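Local structure of cystathionine gamma-synthase (Xanthomonas oryzae pv. oryzae KACC 10331, 6LD7) at residues V137-S140 against L141-L145; T243-P246 against F247-F250; T258-A261 against R262-H266. The protein probably uses pyridoxal 5'-phosphate to form cystathionine on the pathway to methionine, as a member of the trans-sulfuration enzyme family. The protein carries 1 engineered substitution. All coordinates share one frame; numbering follows the deposited sequence.

Contact 1: V137-S140 against L141-L145; sequences VPRS and LADAL. Engineered in segment 137-140: Val137 (natural residue Asp).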
ATOM      1  N   VAL C 137      16.330  42.590  -7.288  1.00 33.03           N
ATOM      2  CA  VAL C 137      17.071  43.880  -7.260  1.00 32.43           C
ATOM      3  C   VAL C 137      18.422  43.701  -7.923  1.00 33.75           C
ATOM      4  O   VAL C 137      19.331  43.073  -7.395  1.00 33.03           O
ATOM      5  CB  VAL C 137      17.231  44.428  -5.832  1.00 32.38           C
ATOM      6  CG1 VAL C 137      18.001  45.748  -5.842  1.00 33.80           C
ATOM      7  CG2 VAL C 137      15.899  44.548  -5.152  1.00 32.74           C
ATOM      8  N   PRO C 138      18.669  44.332  -9.088  1.00 34.79           N
ATOM      9  CA  PRO C 138      19.925  44.070  -9.795  1.00 32.88           C
ATOM     10  C   PRO C 138      21.162  44.299  -8.932  1.00 35.16           C
ATOM     11  O   PRO C 138      22.082  43.545  -9.062  1.00 36.51           O
ATOM     12  CB  PRO C 138      19.839  44.971 -11.055  1.00 34.23           C
ATOM     13  CG  PRO C 138      18.286  45.014 -11.299  1.00 34.24           C
ATOM     14  CD  PRO C 138      17.670  45.046  -9.908  1.00 35.13           C
ATOM     15  N   ARG C 139      21.193  45.362  -8.133  1.00 34.89           N
ATOM     16  CA  ARG C 139      22.408  45.706  -7.376  1.00 35.21           C
ATOM     17  C   ARG C 139      22.637  44.638  -6.271  1.00 32.74           C
ATOM     18  O   ARG C 139      23.783  44.267  -6.029  1.00 36.15           O
ATOM     19  CB  ARG C 139      22.325  47.143  -6.809  1.00 34.11           C
ATOM     20  CG  ARG C 139      23.588  47.562  -6.063  1.00 36.23           C
ATOM     21  CD  ARG C 139      24.850  47.356  -6.943  1.00 37.69           C
ATOM     22  NE  ARG C 139      26.045  47.815  -6.231  1.00 43.48           N
ATOM     23  CZ  ARG C 139      26.478  49.088  -6.241  1.00 43.37           C
ATOM     24  NH1 ARG C 139      27.550  49.464  -5.579  1.00 43.63           N
ATOM     25  NH2 ARG C 139      25.932  49.959  -7.030  1.00 40.23           N
ATOM     26  N   SER C 140      21.593  44.152  -5.626  1.00 34.14           N
ATOM     27  CA  SER C 140      21.667  43.070  -4.594  1.00 33.42           C
ATOM     28  C   SER C 140      22.273  41.820  -5.226  1.00 32.43           C
ATOM     29  O   SER C 140      23.264  41.285  -4.731  1.00 30.58           O
ATOM     30  CB  SER C 140      20.343  42.791  -4.022  1.00 32.26           C
ATOM     31  OG  SER C 140      20.484  41.907  -2.899  1.00 36.47           O
ATOM     32  N   LEU C 141      21.800  41.455  -6.408  1.00 32.15           N
ATOM     33  CA  LEU C 141      22.369  40.292  -7.095  1.00 31.75           C
ATOM     34  C   LEU C 141      23.821  40.593  -7.406  1.00 33.80           C
ATOM     35  O   LEU C 141      24.623  39.711  -7.200  1.00 37.00           O
ATOM     36  CB  LEU C 141      21.635  40.021  -8.403  1.00 31.98           C
ATOM     37  CG  LEU C 141      22.252  38.890  -9.214  1.00 34.52           C
ATOM     38  CD1 LEU C 141      22.246  37.601  -8.398  1.00 36.13           C
ATOM     39  CD2 LEU C 141      21.567  38.729 -10.573  1.00 39.46           C
ATOM     40  N   ALA C 142      24.129  41.756  -8.017  1.00 32.21           N
ATOM     41  CA  ALA C 142      25.475  42.029  -8.543  1.00 32.62           C
ATOM     42  C   ALA C 142      26.464  41.983  -7.370  1.00 30.64           C
ATOM     43  O   ALA C 142      27.578  41.542  -7.604  1.00 30.48           O
ATOM     44  CB  ALA C 142      25.568  43.354  -9.320  1.00 31.60           C
ATOM     45  N   ASP C 143      26.117  42.545  -6.216  1.00 29.73           N
ATOM     46  CA  ASP C 143      26.972  42.521  -4.995  1.00 34.56           C
ATOM     47  C   ASP C 143      27.223  41.076  -4.504  1.00 36.09           C
ATOM     48  O   ASP C 143      28.324  40.782  -4.095  1.00 36.70           O
ATOM     49  CB  ASP C 143      26.357  43.384  -3.879  1.00 35.78           C
ATOM     50  CG  ASP C 143      26.416  44.921  -4.166  1.00 40.01           C
ATOM     51  OD1 ASP C 143      27.064  45.393  -5.171  1.00 40.28           O
ATOM     52  OD2 ASP C 143      25.712  45.625  -3.474  1.00 41.17           O
ATOM     53  N   ALA C 144      26.237  40.190  -4.571  1.00 35.04           N
ATOM     54  CA  ALA C 144      26.406  38.764  -4.217  1.00 34.25           C
ATOM     55  C   ALA C 144      27.356  38.151  -5.201  1.00 36.67           C
ATOM     56  O   ALA C 144      28.313  37.534  -4.769  1.00 37.48           O
ATOM     57  CB  ALA C 144      25.067  38.095  -4.264  1.00 37.34           C
ATOM     58  N   LEU C 145      27.133  38.355  -6.491  1.00 35.58           N
ATOM     59  CA  LEU C 145      27.961  37.648  -7.504  1.00 35.20           C
ATOM     60  C   LEU C 145      29.403  38.164  -7.538  1.00 38.17           C
ATOM     61  O   LEU C 145      30.219  37.456  -8.092  1.00 36.84           O
ATOM     62  CB  LEU C 145      27.347  37.757  -8.898  1.00 35.95           C
ATOM     63  CG  LEU C 145      25.955  37.143  -9.070  1.00 40.40           C
ATOM     64  CD1 LEU C 145      25.519  37.268 -10.514  1.00 42.06           C
ATOM     65  CD2 LEU C 145      25.913  35.675  -8.662  1.00 40.79           C
TER
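Arg139 and Asp143, four residues apart along the short helix 138-145, are joined by a salt bridge on its exposed side. Arg139 NE donates to Asp143 OD1 at 2.8 Å, with an N-H...O angle of 155°. The acceptor lies at the edge of the guanidinium, near its plane, whereas NE reaches the carboxylate on its syn side. The two planar groups stand almost perpendicular, 89° apart, and this single NE bond is the one that joins them. A bend at chi2 (53°) turns the arginine chain along the helix, and its CD rests 3.4 Å from Asp143 OD1 on the way. Arg139 also touches a crystal neighbour.

Beneath the side chains runs the first set of helical backbone bonds. Asp143 N donates to Arg139 O at 2.9 Å, tying together the main chains of the same two residues. Leu141 N reaches Val137 O at 3.1 Å, Ala142 N reaches Pro138 O at 2.9 Å, and Ala144 N reaches Ser140 O at 3.2 Å. Val137, an engineered residue in place of Asp, occupies the N-cap position with an apolar side chain, while Pro138 opens the first turn.

The opposite character marks the inner side. Leu141 packs on Phe169 and Ala173 of helix 167-176, Ala144 lies on Ile131 of the edge strand 129-133, and Ser140 OG is hydrogen-bonded to Asp134 N just beyond that strand. The helix thus lies with an apolar flank against the large sheet layer and a charged one toward solvent. A cation so near a helix N-terminus would probably be disfavoured by the helix dipole, and the carboxylate of Asp143 should offset that cost locally.

Contact 2: T243-P246 against F247-F250; sequences TGSP and FDAF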
ATOM      1  N   THR C 243      17.505   8.784  -0.441  1.00 27.75           N
ATOM      2  CA  THR C 243      16.512   8.210  -1.354  1.00 30.25           C
ATOM      3  C   THR C 243      15.193   7.869  -0.645  1.00 31.36           C
ATOM      4  O   THR C 243      15.174   7.603   0.552  1.00 33.37           O
ATOM      5  CB  THR C 243      17.078   7.028  -2.121  1.00 29.70           C
ATOM      6  OG1 THR C 243      17.591   6.120  -1.149  1.00 33.18           O
ATOM      7  CG2 THR C 243      18.186   7.471  -3.039  1.00 30.86           C
ATOM      8  N   GLY C 244      14.124   7.942  -1.430  1.00 36.78           N
ATOM      9  CA  GLY C 244      12.740   7.751  -0.974  1.00 39.21           C
ATOM     10  C   GLY C 244      12.273   6.273  -1.095  1.00 36.24           C
ATOM     11  O   GLY C 244      12.848   5.476  -1.836  1.00 30.71           O
ATOM     12  N   SER C 245      11.124   6.018  -0.525  1.00 29.77           N
ATOM     13  CA  SER C 245      10.383   4.748  -0.541  1.00 32.06           C
ATOM     14  C   SER C 245       9.792   4.504  -1.937  1.00 30.26           C
ATOM     15  O   SER C 245       9.180   5.355  -2.567  1.00 25.84           O
ATOM     16  CB  SER C 245       9.335   4.926   0.491  1.00 33.75           C
ATOM     17  OG  SER C 245       8.158   4.242   0.201  1.00 40.78           O
ATOM     18  N   PRO C 246       9.940   3.288  -2.470  1.00 30.57           N
ATOM     19  CA  PRO C 246       9.276   2.907  -3.719  1.00 27.23           C
ATOM     20  C   PRO C 246       7.772   3.068  -3.669  1.00 27.15           C
ATOM     21  O   PRO C 246       7.139   3.425  -4.685  1.00 26.73           O
ATOM     22  CB  PRO C 246       9.594   1.430  -3.848  1.00 27.52           C
ATOM     23  CG  PRO C 246      11.004   1.344  -3.152  1.00 29.23           C
ATOM     24  CD  PRO C 246      10.896   2.263  -1.959  1.00 29.47           C
ATOM     25  N   PHE C 247       7.180   2.784  -2.534  1.00 26.07           N
ATOM     26  CA  PHE C 247       5.710   2.912  -2.428  1.00 25.86           C
ATOM     27  C   PHE C 247       5.357   4.385  -2.673  1.00 25.12           C
ATOM     28  O   PHE C 247       4.363   4.704  -3.363  1.00 23.87           O
ATOM     29  CB  PHE C 247       5.186   2.413  -1.095  1.00 28.62           C
ATOM     30  CG  PHE C 247       3.683   2.557  -0.953  1.00 29.15           C
ATOM     31  CD1 PHE C 247       2.826   1.676  -1.578  1.00 34.81           C
ATOM     32  CD2 PHE C 247       3.142   3.647  -0.284  1.00 32.39           C
ATOM     33  CE1 PHE C 247       1.453   1.865  -1.527  1.00 33.63           C
ATOM     34  CE2 PHE C 247       1.770   3.822  -0.221  1.00 34.91           C
ATOM     35  CZ  PHE C 247       0.941   2.897  -0.814  1.00 32.13           C
ATOM     36  N   ASP C 248       6.062   5.282  -2.021  1.00 24.08           N
ATOM     37  CA  ASP C 248       5.830   6.749  -2.212  1.00 25.08           C
ATOM     38  C   ASP C 248       6.037   7.150  -3.674  1.00 25.72           C
ATOM     39  O   ASP C 248       5.214   7.930  -4.167  1.00 23.06           O
ATOM     40  CB  ASP C 248       6.692   7.630  -1.294  1.00 28.07           C
ATOM     41  CG  ASP C 248       6.197   7.628   0.182  1.00 30.16           C
ATOM     42  OD1 ASP C 248       5.336   6.752   0.487  1.00 35.31           O
ATOM     43  OD2 ASP C 248       6.637   8.555   1.037  1.00 37.22           O
ATOM     44  N   ALA C 249       7.042   6.588  -4.356  1.00 23.66           N
ATOM     45  CA  ALA C 249       7.274   6.873  -5.763  1.00 24.80           C
ATOM     46  C   ALA C 249       6.092   6.407  -6.602  1.00 25.35           C
ATOM     47  O   ALA C 249       5.749   7.052  -7.587  1.00 21.43           O
ATOM     48  CB  ALA C 249       8.564   6.287  -6.231  1.00 24.50           C
ATOM     49  N   PHE C 250       5.527   5.263  -6.258  1.00 25.50           N
ATOM     50  CA  PHE C 250       4.332   4.728  -6.937  1.00 25.83           C
ATOM     51  C   PHE C 250       3.172   5.722  -6.790  1.00 24.95           C
ATOM     52  O   PHE C 250       2.454   6.026  -7.810  1.00 26.07           O
ATOM     53  CB  PHE C 250       3.960   3.322  -6.423  1.00 28.32           C
ATOM     54  CG  PHE C 250       2.530   2.950  -6.662  1.00 28.17           C
ATOM     55  CD1 PHE C 250       2.122   2.544  -7.933  1.00 31.27           C
ATOM     56  CD2 PHE C 250       1.586   3.099  -5.661  1.00 32.43           C
ATOM     57  CE1 PHE C 250       0.795   2.274  -8.197  1.00 34.99           C
ATOM     58  CE2 PHE C 250       0.236   2.815  -5.935  1.00 32.59           C
ATOM     59  CZ  PHE C 250      -0.159   2.443  -7.207  1.00 30.87           C
TER
HETATM   60  O   HOH W   1       8.096   1.490  -0.096  1.00 39.41           O
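Ser245 OG caps helix 246-256 by accepting from Asp248 N at 3.2 Å, in a nearly straight bond (173°). The same turn is closed tightly by the backbone, with Ala249 N on Ser245 O at 3.0 Å and Phe250 N on Pro246 O at 2.9 Å. On this packed side Pro246 lies against Thr58 and Asn62, and Ala249 against Leu68 of helix 63-76.

The contact as a whole is buried, and its contrast is between these direct bonds and a water-mediated one beside the cap. The bound water lies 2.8 Å from Ser245 OG and accepts from Phe247 N at 2.9 Å, so another amide of the first turn is also served. Phe247 carries its ring off the helix, CG standing anti to the backbone N (chi1 179°), and there it stacks on Phe247 of the second subunit and packs on Phe247 of the third.

Asp248 OD1 is hydrogen-bonded to Ser245 OG of the second subunit, and Ser245 returns the same bond to Asp248 there. The serine hydroxyl therefore serves a helix cap, a water and a subunit interface together, and the reciprocal bonds give this buried carboxylate a polar partner within the tetramer.

Contact 3: T258-A261 against R262-H266; sequences TLDA and RLRVH
The first turns of helix 259-277, the next helix after 246-256, begin at the N-cap residue Thr258, whose hydroxyl meets Arg262 instead of capping the backbone. Arg262 NE donates to Thr258 OG1 at 2.8 Å, the oxygen lying in the guanidinium plane, and Arg262 N reaches Thr258 O at 2.8 Å as well. A bend at chi3 (-75°) folds the arginine back over the start of the helix, bringing Leu259 CA over one guanidinium face, 3.4 Å from Arg262 NH2. Thr258 OG1 and Arg262 NH2 both bond Gly255 O, and Arg262 NH1 bonds Tyr210 O, next to the predicted cofactor lysine, Lys209.

One residue further along, Leu259 CD1 touches Leu263 CD1 at 3.6 Å, the two side chains running alongside each other. On the outer flank the extended Arg264 brings both NE (3.1 Å) and NH2 (3.2 Å) to Asp260 OD2, with the carboxylate and guanidinium planes 82° apart. Arg264 NH1 goes on to a salt bridge with Glu268 of the third subunit.

The guanidinium of Arg262 is thus held by neutral oxygens, Thr258 OG1 and the carbonyls of Gly255 and Tyr210, whereas Arg264 is shared between two carboxylates.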
ATOM      1  N   THR C 258      -2.274  13.041 -13.454  1.00 24.16           N
ATOM      2  CA  THR C 258      -3.368  14.000 -13.555  1.00 25.92           C
ATOM      3  C   THR C 258      -2.858  15.428 -13.352  1.00 24.85           C
ATOM      4  O   THR C 258      -3.706  16.276 -13.172  1.00 24.56           O
ATOM      5  CB  THR C 258      -4.482  13.662 -12.571  1.00 24.94           C
ATOM      6  OG1 THR C 258      -3.889  13.729 -11.267  1.00 22.99           O
ATOM      7  CG2 THR C 258      -5.124  12.328 -12.942  1.00 25.92           C
ATOM      8  N   LEU C 259      -1.552  15.688 -13.379  1.00 22.08           N
ATOM      9  CA  LEU C 259      -1.028  17.051 -13.032  1.00 23.78           C
ATOM     10  C   LEU C 259      -1.605  18.102 -14.017  1.00 23.13           C
ATOM     11  O   LEU C 259      -1.994  19.202 -13.595  1.00 25.06           O
ATOM     12  CB  LEU C 259       0.506  17.047 -13.108  1.00 23.83           C
ATOM     13  CG  LEU C 259       1.195  18.375 -12.897  1.00 24.25           C
ATOM     14  CD1 LEU C 259       0.865  18.967 -11.545  1.00 26.92           C
ATOM     15  CD2 LEU C 259       2.677  18.218 -13.039  1.00 25.21           C
ATOM     16  N   ASP C 260      -1.541  17.827 -15.273  1.00 23.94           N
ATOM     17  CA  ASP C 260      -2.081  18.710 -16.331  1.00 24.81           C
ATOM     18  C   ASP C 260      -3.583  18.924 -16.115  1.00 25.31           C
ATOM     19  O   ASP C 260      -4.045  20.075 -16.154  1.00 28.62           O
ATOM     20  CB  ASP C 260      -1.939  18.093 -17.723  1.00 30.89           C
ATOM     21  CG  ASP C 260      -2.796  18.847 -18.828  1.00 36.93           C
ATOM     22  OD1 ASP C 260      -2.340  19.924 -19.059  1.00 33.99           O
ATOM     23  OD2 ASP C 260      -3.923  18.344 -19.501  1.00 38.74           O
ATOM     24  N   ALA C 261      -4.352  17.862 -15.940  1.00 23.16           N
ATOM     25  CA  ALA C 261      -5.812  17.934 -15.791  1.00 22.90           C
ATOM     26  C   ALA C 261      -6.146  18.678 -14.513  1.00 23.70           C
ATOM     27  O   ALA C 261      -7.134  19.445 -14.496  1.00 22.89           O
ATOM     28  CB  ALA C 261      -6.409  16.567 -15.764  1.00 25.74           C
ATOM     29  N   ARG C 262      -5.388  18.446 -13.432  1.00 21.23           N
ATOM     30  CA  ARG C 262      -5.598  19.177 -12.173  1.00 21.86           C
ATOM     31  C   ARG C 262      -5.288  20.686 -12.351  1.00 21.86           C
ATOM     32  O   ARG C 262      -6.133  21.555 -11.958  1.00 22.37           O
ATOM     33  CB  ARG C 262      -4.735  18.623 -11.026  1.00 23.10           C
ATOM     34  CG  ARG C 262      -5.274  17.273 -10.566  1.00 25.28           C
ATOM     35  CD  ARG C 262      -4.492  16.648  -9.404  1.00 25.58           C
ATOM     36  NE  ARG C 262      -3.208  16.091  -9.851  1.00 24.75           N
ATOM     37  CZ  ARG C 262      -2.021  16.594  -9.516  1.00 25.46           C
ATOM     38  NH1 ARG C 262      -1.944  17.712  -8.804  1.00 25.50           N
ATOM     39  NH2 ARG C 262      -0.912  15.952  -9.861  1.00 24.50           N
ATOM     40  N   LEU C 263      -4.182  21.013 -12.925  1.00 22.88           N
ATOM     41  CA  LEU C 263      -3.738  22.459 -13.069  1.00 25.01           C
ATOM     42  C   LEU C 263      -4.742  23.237 -13.959  1.00 23.20           C
ATOM     43  O   LEU C 263      -4.911  24.449 -13.757  1.00 24.77           O
ATOM     44  CB  LEU C 263      -2.329  22.493 -13.662  1.00 25.16           C
ATOM     45  CG  LEU C 263      -1.235  22.187 -12.632  1.00 27.87           C
ATOM     46  CD1 LEU C 263       0.097  22.034 -13.321  1.00 29.29           C
ATOM     47  CD2 LEU C 263      -1.174  23.175 -11.458  1.00 29.40           C
ATOM     48  N   ARG C 264      -5.352  22.635 -14.939  1.00 23.39           N
ATOM     49  CA  ARG C 264      -6.367  23.401 -15.733  1.00 25.68           C
ATOM     50  C   ARG C 264      -7.481  23.876 -14.805  1.00 24.74           C
ATOM     51  O   ARG C 264      -7.843  25.022 -14.873  1.00 22.47           O
ATOM     52  CB  ARG C 264      -7.004  22.556 -16.807  1.00 29.01           C
ATOM     53  CG  ARG C 264      -6.022  22.195 -17.928  1.00 29.94           C
ATOM     54  CD  ARG C 264      -6.855  21.187 -18.680  1.00 35.53           C
ATOM     55  NE  ARG C 264      -6.123  20.481 -19.680  1.00 41.37           N
ATOM     56  CZ  ARG C 264      -6.532  20.322 -20.928  1.00 41.73           C
ATOM     57  NH1 ARG C 264      -7.624  20.896 -21.337  1.00 37.88           N
ATOM     58  NH2 ARG C 264      -5.785  19.659 -21.777  1.00 45.47           N
ATOM     59  N   VAL C 265      -7.936  23.047 -13.882  1.00 22.19           N
ATOM     60  CA  VAL C 265      -9.032  23.455 -12.975  1.00 23.08           C
ATOM     61  C   VAL C 265      -8.453  24.397 -11.910  1.00 24.53           C
ATOM     62  O   VAL C 265      -9.116  25.380 -11.577  1.00 24.57           O
ATOM     63  CB  VAL C 265      -9.735  22.239 -12.384  1.00 24.25           C
ATOM     64  CG1 VAL C 265     -10.823  22.698 -11.423  1.00 24.29           C
ATOM     65  CG2 VAL C 265     -10.262  21.336 -13.472  1.00 25.54           C
ATOM     66  N   HIS C 266      -7.274  24.072 -11.311  1.00 24.10           N
ATOM     67  CA  HIS C 266      -6.692  24.914 -10.265  1.00 24.15           C
ATOM     68  C   HIS C 266      -6.645  26.351 -10.837  1.00 23.98           C
ATOM     69  O   HIS C 266      -6.967  27.320 -10.143  1.00 24.74           O
ATOM     70  CB  HIS C 266      -5.231  24.482  -9.941  1.00 24.94           C
ATOM     71  CG  HIS C 266      -5.061  23.287  -9.071  1.00 25.29           C
ATOM     72  ND1 HIS C 266      -5.402  23.322  -7.737  1.00 25.57           N
ATOM     73  CD2 HIS C 266      -4.412  22.131  -9.285  1.00 25.20           C
ATOM     74  CE1 HIS C 266      -5.096  22.159  -7.219  1.00 25.67           C
ATOM     75  NE2 HIS C 266      -4.454  21.421  -8.124  1.00 25.35           N
TER

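All three contacts are helix starts, arranged in series along the chain. Contact 1 stands apart, its centre 39 Å from that of contact 2 and 36 Å from that of contact 3, across the chain's centre from both; no other subunit touches it. Contacts 2 and 3 belong to successive helices, 246-256 and 259-277, with nearest atoms about 10 Å apart, and both meet the third subunit. Contact 2 also bonds to the second subunit. Contact 3 is tied to the probable cofactor site through Tyr210, the sequence neighbour of Lys209, the predicted pyridoxal phosphate lysine; contact 1 is peripheral, its helix packing on strand 129-133 and on helix 167-176.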